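Local coordinates for acetylxylan esterase / glucomannan deacetylase (Cellvibrio japonicus, PDB 2WAA), which removes acetyl groups from acetylated xylan and glucomannan, contributing to the breakdown of plant cell wall polysaccharides, at residues L34-Y38 with P39-L43; L117-G121 with T122-P126; M169-A172 with K173-A177. All blocks are in the same frame, centred on the assembly; numbering follows the deposited sequence. Where two conformers were deposited one is given.

The three contacts are local ones spread over both parts of the esterase. Interactions 1 and 2 belong to the N-terminal beta-sandwich, and each carries the chain from one antiparallel sheet to the other: strands 34-36 and 112-119 are neighbours in one sheet, strands 42-48 and 123-124 in the other. Both are aromatic and aliphatic in character, but interaction 1 is fully buried beside the catalytic domain, whereas interaction 2 lies at a remote corner, partly open to solvent. Interaction 3, in the catalytic domain, is a helix end dominated by backbone hydrogen bonds. It meets interaction 1 directly, with Met169 CE packed 3.6 Å from Gly40 O.

Interaction 1 of 3, residues L34-Y38 with P39-L43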
loop_
_atom_site.group_PDB
_atom_site.type_symbol
_atom_site.label_atom_id
_atom_site.label_comp_id
_atom_site.label_asym_id
_atom_site.label_seq_id
_atom_site.Cartn_x
_atom_site.Cartn_y
_atom_site.Cartn_z
ATOM N N LEU A 34 -11.237 12.868 3.906
ATOM C CA LEU A 34 -9.901 12.268 3.758
ATOM C C LEU A 34 -9.641 12.016 2.300
ATOM O O LEU A 34 -10.509 11.551 1.555
ATOM C CB LEU A 34 -9.826 10.912 4.482
ATOM C CG LEU A 34 -10.052 10.991 5.981
ATOM C CD1 LEU A 34 -9.984 9.487 6.454
ATOM C CD2 LEU A 34 -8.975 11.877 6.576
ATOM N N THR A 35 -8.402 12.294 1.904
ATOM C CA THR A 35 -7.967 12.009 0.542
ATOM C C THR A 35 -6.749 11.090 0.605
ATOM O O THR A 35 -5.897 11.246 1.487
ATOM C CB THR A 35 -7.644 13.328 -0.217
ATOM O OG1 THR A 35 -8.819 14.151 -0.238
ATOM C CG2 THR A 35 -7.289 13.025 -1.661
ATOM N N PHE A 36 -6.705 10.140 -0.315
ATOM C CA PHE A 36 -5.622 9.189 -0.334
ATOM C C PHE A 36 -5.282 8.722 -1.733
ATOM O O PHE A 36 -6.128 8.738 -2.650
ATOM C CB PHE A 36 -5.959 7.995 0.592
ATOM C CG PHE A 36 -7.361 7.466 0.443
ATOM C CD1 PHE A 36 -7.652 6.414 -0.436
ATOM C CD2 PHE A 36 -8.398 8.028 1.188
ATOM C CE1 PHE A 36 -8.940 5.935 -0.590
ATOM C CE2 PHE A 36 -9.714 7.543 1.058
ATOM C CZ PHE A 36 -9.978 6.489 0.154
ATOM N N GLY A 37 -4.013 8.313 -1.894
ATOM C CA GLY A 37 -3.500 7.932 -3.190
ATOM C C GLY A 37 -2.763 6.589 -3.182
ATOM O O GLY A 37 -2.723 5.933 -4.210
ATOM N N TYR A 38 -2.138 6.216 -2.069
ATOM C CA TYR A 38 -1.401 4.944 -2.045
ATOM C C TYR A 38 -2.363 3.763 -2.018
ATOM O O TYR A 38 -3.453 3.877 -1.494
ATOM C CB TYR A 38 -0.447 4.873 -0.852
ATOM C CG TYR A 38 0.768 5.734 -1.059
ATOM C CD1 TYR A 38 1.722 5.414 -2.039
ATOM C CD2 TYR A 38 0.953 6.895 -0.310
ATOM C CE1 TYR A 38 2.832 6.219 -2.237
ATOM C CE2 TYR A 38 2.099 7.710 -0.507
ATOM C CZ TYR A 38 3.005 7.364 -1.487
ATOM O OH TYR A 38 4.160 8.128 -1.688
ATOM N N PRO A 39 -1.970 2.616 -2.594
ATOM C CA PRO A 39 -2.909 1.467 -2.571
ATOM C C PRO A 39 -2.936 0.848 -1.160
ATOM O O PRO A 39 -2.014 1.097 -0.364
ATOM C CB PRO A 39 -2.259 0.456 -3.535
ATOM C CG PRO A 39 -0.775 0.790 -3.441
ATOM C CD PRO A 39 -0.705 2.311 -3.293
ATOM N N GLY A 40 -4.022 0.156 -0.823
ATOM C CA GLY A 40 -4.128 -0.551 0.459
ATOM C C GLY A 40 -4.676 0.290 1.622
ATOM O O GLY A 40 -4.885 -0.248 2.731
ATOM N N VAL A 41 -4.845 1.597 1.392
ATOM C CA VAL A 41 -5.440 2.470 2.403
ATOM C C VAL A 41 -6.825 1.879 2.704
ATOM O O VAL A 41 -7.623 1.635 1.787
ATOM C CB VAL A 41 -5.555 3.909 1.933
ATOM C CG1 VAL A 41 -6.368 4.753 2.971
ATOM C CG2 VAL A 41 -4.119 4.497 1.697
ATOM N N SER A 42 -7.073 1.638 3.989
ATOM C CA SER A 42 -8.241 0.903 4.408
ATOM C C SER A 42 -9.001 1.715 5.475
ATOM O O SER A 42 -8.408 2.069 6.519
ATOM C CB SER A 42 -7.772 -0.434 4.981
ATOM O OG SER A 42 -7.161 -1.258 3.983
ATOM N N LEU A 43 -10.297 1.948 5.227
ATOM C CA LEU A 43 -11.130 2.727 6.147
ATOM C C LEU A 43 -12.248 1.804 6.586
ATOM O O LEU A 43 -12.857 1.118 5.755
ATOM C CB LEU A 43 -11.719 3.953 5.462
ATOM C CG LEU A 43 -10.796 4.783 4.573
ATOM C CD1 LEU A 43 -11.483 6.083 4.072
ATOM C CD2 LEU A 43 -9.602 5.107 5.320
#
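Phe36 and Val41 meet across the bend that links the two antiparallel sheets of the N-terminal beta-sandwich, where strand 34-36 passes into strand 42-48 through a type II beta turn from Tyr38 to Val41. The Phe36 ring receives Val41 CG1 over one face in a CH-pi contact, 4.2 Å from the ring centroid and displaced toward the rim. With CG1 anti to the backbone N (chi1 172°), Val41 presents this methyl to the ring while its other branch, CG2, turns back to Tyr38 O at 3.3 Å. That oxygen is hydrogen-bonded by His103 ND1, and the His103 ring meets Phe36 edge-to-face.

The Leu43 and Phe36 side chains come from opposite directions, and in the conformer given Leu43 CD1 approaches Phe36 CE2 obliquely, to 3.8 Å. The same methyl reaches Leu34 CD1 at 4.4 Å, so the two leucines extend the apolar layer between the sheets. At the turn, Pro39 CD lies at the edge of the Tyr38 ring, close to its plane, and 3.5 Å from Tyr38 CB. The tyrosine hydroxyl leads away to the carbonyl of Phe205, and Pro39 packs on the disulfide partners Cys144 and Cys183, joining the turn to the catalytic domain. Gly40 takes the positive phi of the turn, and in the given serine conformer its O accepts a 2.8 Å hydrogen bond from Ser42 OG, which approaches from above the carbonyl plane.

Interaction 2 of 3, residues L117-G121 with T122-P126; sequences LTLTG and TQFLP
Leu119 and Phe124 pack against each other inside a corner of the N-terminal beta-sandwich, where the chain leaves strand 112-119 in one antiparallel sheet and enters strand 123-124 in the other. A classic beta bulge lies at the end of the corner, with Thr122 and Gln123 both facing Ala48 of strand 42-48.

The Leu119 side chain spans the inner side of this bend. Its CB sits against the far end of the aromatic ring, 3.7 Å from Phe124 CE2 and equally near Phe124 CZ. From there CG runs anti to the backbone N (chi1 174°), which carries the branch point past the ring and toward the returning backbone. CD2 then reaches the Gln123 peptide, with Gln123 O at 3.2 Å and Gln123 C scarcely farther, a close methyl-to-carbonyl approach. CD2 also lies over one face of the Phe124 ring, 4.3 Å above its plane and offset toward the rim. One leucine thus touches both the aromatic group and the peptide that precedes it.

Beyond the contact, Leu119 packs on Leu52 and Val47, whereas Phe124 touches Thr45 and Val47 of one sheet and His11 and Ile13 of the other, so this small cluster joins the two layers. At the bend itself, Gly121 adopts an extended conformation at positive phi (151°), and in the given conformer Thr122 OG1 hydrogen-bonds to Ala48 O. Leu117, one strand repeat before Leu119, adds a further contact; in the given conformer its CD1 lies 4.1 Å from Phe124 CE1, oblique to the ring.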
loop_
_atom_site.group_PDB
_atom_site.type_symbol
_atom_site.label_atom_id
_atom_site.label_comp_id
_atom_site.label_asym_id
_atom_site.label_seq_id
_atom_site.Cartn_x
_atom_site.Cartn_y
_atom_site.Cartn_z
ATOM N N LEU A 117 -20.052 9.777 5.757
ATOM C CA LEU A 117 -20.849 8.542 5.718
ATOM C C LEU A 117 -22.182 8.845 6.376
ATOM O O LEU A 117 -22.202 9.533 7.424
ATOM C CB LEU A 117 -20.174 7.457 6.569
ATOM C CG LEU A 117 -18.806 6.876 6.229
ATOM C CD1 LEU A 117 -18.411 5.778 7.255
ATOM C CD2 LEU A 117 -18.837 6.313 4.788
ATOM N N THR A 118 -23.262 8.299 5.814
ATOM C CA THR A 118 -24.590 8.446 6.408
ATOM C C THR A 118 -25.138 7.039 6.757
ATOM O O THR A 118 -25.303 6.196 5.876
ATOM C CB THR A 118 -25.566 9.133 5.471
ATOM O OG1 THR A 118 -25.154 10.493 5.246
ATOM C CG2 THR A 118 -27.014 9.117 6.111
ATOM N N LEU A 119 -25.417 6.826 8.045
ATOM C CA LEU A 119 -25.973 5.576 8.550
ATOM C C LEU A 119 -27.452 5.796 8.780
ATOM O O LEU A 119 -27.841 6.773 9.464
ATOM C CB LEU A 119 -25.349 5.261 9.918
ATOM C CG LEU A 119 -25.955 4.031 10.660
ATOM C CD1 LEU A 119 -25.644 2.749 9.897
ATOM C CD2 LEU A 119 -25.403 3.910 12.145
ATOM N N THR A 120 -28.261 4.880 8.267
ATOM C CA THR A 120 -29.680 4.862 8.595
ATOM C C THR A 120 -29.770 3.806 9.684
ATOM O O THR A 120 -29.413 2.627 9.454
ATOM C CB THR A 120 -30.526 4.493 7.389
ATOM O OG1 THR A 120 -30.366 5.486 6.381
ATOM C CG2 THR A 120 -32.032 4.434 7.776
ATOM N N GLY A 121 -30.197 4.184 10.885
ATOM C CA GLY A 121 -30.108 3.206 11.986
ATOM C C GLY A 121 -29.947 3.888 13.290
ATOM O O GLY A 121 -30.521 4.937 13.504
ATOM N N THR A 122 -29.167 3.297 14.176
ATOM C CA THR A 122 -29.084 3.853 15.511
ATOM C C THR A 122 -27.778 4.583 15.777
ATOM O O THR A 122 -27.786 5.757 16.185
ATOM C CB THR A 122 -29.389 2.783 16.577
ATOM O OG1 THR A 122 -28.568 1.651 16.364
ATOM C CG2 THR A 122 -30.856 2.357 16.493
ATOM N N GLN A 123 -26.654 3.918 15.536
ATOM C CA GLN A 123 -25.368 4.523 15.871
ATOM C C GLN A 123 -24.149 3.877 15.201
ATOM O O GLN A 123 -24.163 2.684 14.840
ATOM C CB GLN A 123 -25.149 4.452 17.375
ATOM C CG GLN A 123 -24.904 3.019 17.837
ATOM C CD GLN A 123 -24.710 2.915 19.334
ATOM O OE1 GLN A 123 -23.892 3.628 19.916
ATOM N NE2 GLN A 123 -25.438 2.008 19.965
ATOM N N PHE A 124 -23.097 4.676 15.055
ATOM C CA PHE A 124 -21.805 4.118 14.743
ATOM C C PHE A 124 -21.262 3.561 16.078
ATOM O O PHE A 124 -21.232 4.277 17.102
ATOM C CB PHE A 124 -20.873 5.224 14.239
ATOM C CG PHE A 124 -21.208 5.704 12.878
ATOM C CD1 PHE A 124 -20.575 5.131 11.781
ATOM C CD2 PHE A 124 -22.185 6.689 12.676
ATOM C CE1 PHE A 124 -20.893 5.533 10.495
ATOM C CE2 PHE A 124 -22.505 7.120 11.401
ATOM C CZ PHE A 124 -21.872 6.559 10.299
ATOM N N LEU A 125 -20.777 2.325 16.051
ATOM C CA LEU A 125 -20.109 1.736 17.219
ATOM C C LEU A 125 -18.619 2.157 17.253
ATOM O O LEU A 125 -18.178 2.817 16.322
ATOM C CB LEU A 125 -20.323 0.227 17.166
ATOM C CG LEU A 125 -21.828 -0.165 17.223
ATOM C CD1 LEU A 125 -21.970 -1.639 16.963
ATOM C CD2 LEU A 125 -22.407 0.160 18.584
ATOM N N PRO A 126 -17.865 1.824 18.336
ATOM C CA PRO A 126 -16.452 2.180 18.442
ATOM C C PRO A 126 -15.697 1.634 17.244
ATOM O O PRO A 126 -16.024 0.553 16.730
ATOM C CB PRO A 126 -15.971 1.438 19.707
ATOM C CG PRO A 126 -17.224 1.360 20.562
ATOM C CD PRO A 126 -18.311 1.050 19.513
#

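Interaction 3 of 3, residues M169-A172 with K173-A177; sequences MLTA and KALDA
Lys173 N and Ala174 N donate to Met169 O and Leu170 O, respectively, in two regular helical hydrogen bonds of 3.0 Å; the second is nearly straight, with an angle of 174° at the hydrogen. The next step is less ideal. Leu175 N still bonds to Thr171 O, but with a bent geometry, and makes a weak second bond to Ala172 O. Leu175 is also the first residue to leave helical backbone angles. Ala172 O instead finds its main donor five residues on, in Ala177 N at 2.9 Å, while Asp176 N turns back to Lys173 O at 3.0 Å.

Around this framework, Thr171 and Leu175 lie side by side and point the same way. Thr171 CG2, anti to the backbone N, touches Leu175 CD1 at 3.9 Å, and Leu175 CG rests against Thr171 O at 3.3 Å. The hydroxyl branch of Thr171 is engaged with Tyr167 O, one helical turn earlier. Ala172 CB lies 3.6 Å from Ala177 O and packs on Ile135 and Val179 of the parallel sheet. Thr171 packs instead on helix 319-337.

The bonds from Ala177 N to Ala172 O and from Asp176 N to Lys173 O, together with the positive phi of Asp176 (50°) as the C-prime residue, make this a Schellman motif. It ends helix 167-174 and sends the chain directly into strand 177-183, closing the first beta-alpha-beta unit of the parallel sheet, in keeping with the alpha/beta fold of SGNH hydrolases.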
loop_
_atom_site.group_PDB
_atom_site.type_symbol
_atom_site.label_atom_id
_atom_site.label_comp_id
_atom_site.label_asym_id
_atom_site.label_seq_id
_atom_site.Cartn_x
_atom_site.Cartn_y
_atom_site.Cartn_z
ATOM N N MET A 169 0.235 -6.999 1.623
ATOM C CA MET A 169 -0.957 -7.151 2.482
ATOM C C MET A 169 -1.144 -8.588 2.991
ATOM O O MET A 169 -1.516 -8.782 4.161
ATOM C CB MET A 169 -2.219 -6.581 1.842
ATOM C CG MET A 169 -2.072 -5.073 1.471
ATOM S SD MET A 169 -3.704 -4.241 1.380
ATOM C CE MET A 169 -3.941 -3.686 3.064
ATOM N N LEU A 170 -0.817 -9.582 2.158
ATOM C CA LEU A 170 -0.915 -10.987 2.609
ATOM C C LEU A 170 0.092 -11.267 3.702
ATOM O O LEU A 170 -0.246 -11.968 4.649
ATOM C CB LEU A 170 -0.653 -11.971 1.457
ATOM C CG LEU A 170 -1.737 -11.934 0.392
ATOM C CD1 LEU A 170 -1.292 -12.800 -0.760
ATOM C CD2 LEU A 170 -3.035 -12.428 0.985
ATOM N N THR A 171 1.322 -10.727 3.574
ATOM C CA THR A 171 2.367 -10.895 4.565
ATOM C C THR A 171 1.959 -10.241 5.913
ATOM O O THR A 171 2.128 -10.864 6.966
ATOM C CB THR A 171 3.699 -10.331 4.055
ATOM O OG1 THR A 171 4.098 -11.069 2.869
ATOM C CG2 THR A 171 4.778 -10.449 5.093
ATOM N N ALA A 172 1.457 -9.005 5.850
ATOM C CA ALA A 172 0.972 -8.291 7.052
ATOM C C ALA A 172 -0.140 -9.072 7.744
ATOM O O ALA A 172 -0.113 -9.192 8.981
ATOM C CB ALA A 172 0.497 -6.882 6.709
ATOM N N LYS A 173 -1.078 -9.582 6.971
ATOM C CA LYS A 173 -2.181 -10.412 7.525
ATOM C C LYS A 173 -1.624 -11.664 8.223
ATOM O O LYS A 173 -1.927 -11.932 9.399
ATOM C CB LYS A 173 -3.154 -10.838 6.421
ATOM C CG LYS A 173 -4.325 -11.675 6.925
ATOM C CD LYS A 173 -5.158 -12.060 5.713
ATOM C CE LYS A 173 -6.577 -12.476 6.119
ATOM N NZ LYS A 173 -6.545 -13.930 6.418
ATOM N N ALA A 174 -0.758 -12.404 7.538
ATOM C CA ALA A 174 -0.091 -13.545 8.204
ATOM C C ALA A 174 0.645 -13.165 9.511
ATOM O O ALA A 174 0.649 -13.943 10.501
ATOM C CB ALA A 174 0.825 -14.285 7.189
ATOM N N LEU A 175 1.234 -11.961 9.576
ATOM C CA LEU A 175 1.976 -11.544 10.742
ATOM C C LEU A 175 1.115 -10.785 11.776
ATOM O O LEU A 175 1.677 -10.211 12.707
ATOM C CB LEU A 175 3.150 -10.624 10.342
ATOM C CG LEU A 175 4.194 -11.298 9.454
ATOM C CD1 LEU A 175 5.214 -10.298 8.971
ATOM C CD2 LEU A 175 4.823 -12.433 10.246
ATOM N N ASP A 176 -0.200 -10.770 11.567
ATOM C CA ASP A 176 -1.154 -10.035 12.451
ATOM C C ASP A 176 -0.693 -8.602 12.659
ATOM O O ASP A 176 -0.511 -8.125 13.790
ATOM C CB ASP A 176 -1.270 -10.727 13.820
ATOM C CG ASP A 176 -2.481 -10.233 14.634
ATOM O OD1 ASP A 176 -3.445 -9.671 14.054
ATOM O OD2 ASP A 176 -2.454 -10.433 15.850
ATOM N N ALA A 177 -0.481 -7.913 11.536
ATOM C CA ALA A 177 0.100 -6.587 11.569
ATOM C C ALA A 177 -0.676 -5.619 10.710
ATOM O O ALA A 177 -1.334 -5.994 9.727
ATOM C CB ALA A 177 1.572 -6.607 11.111
#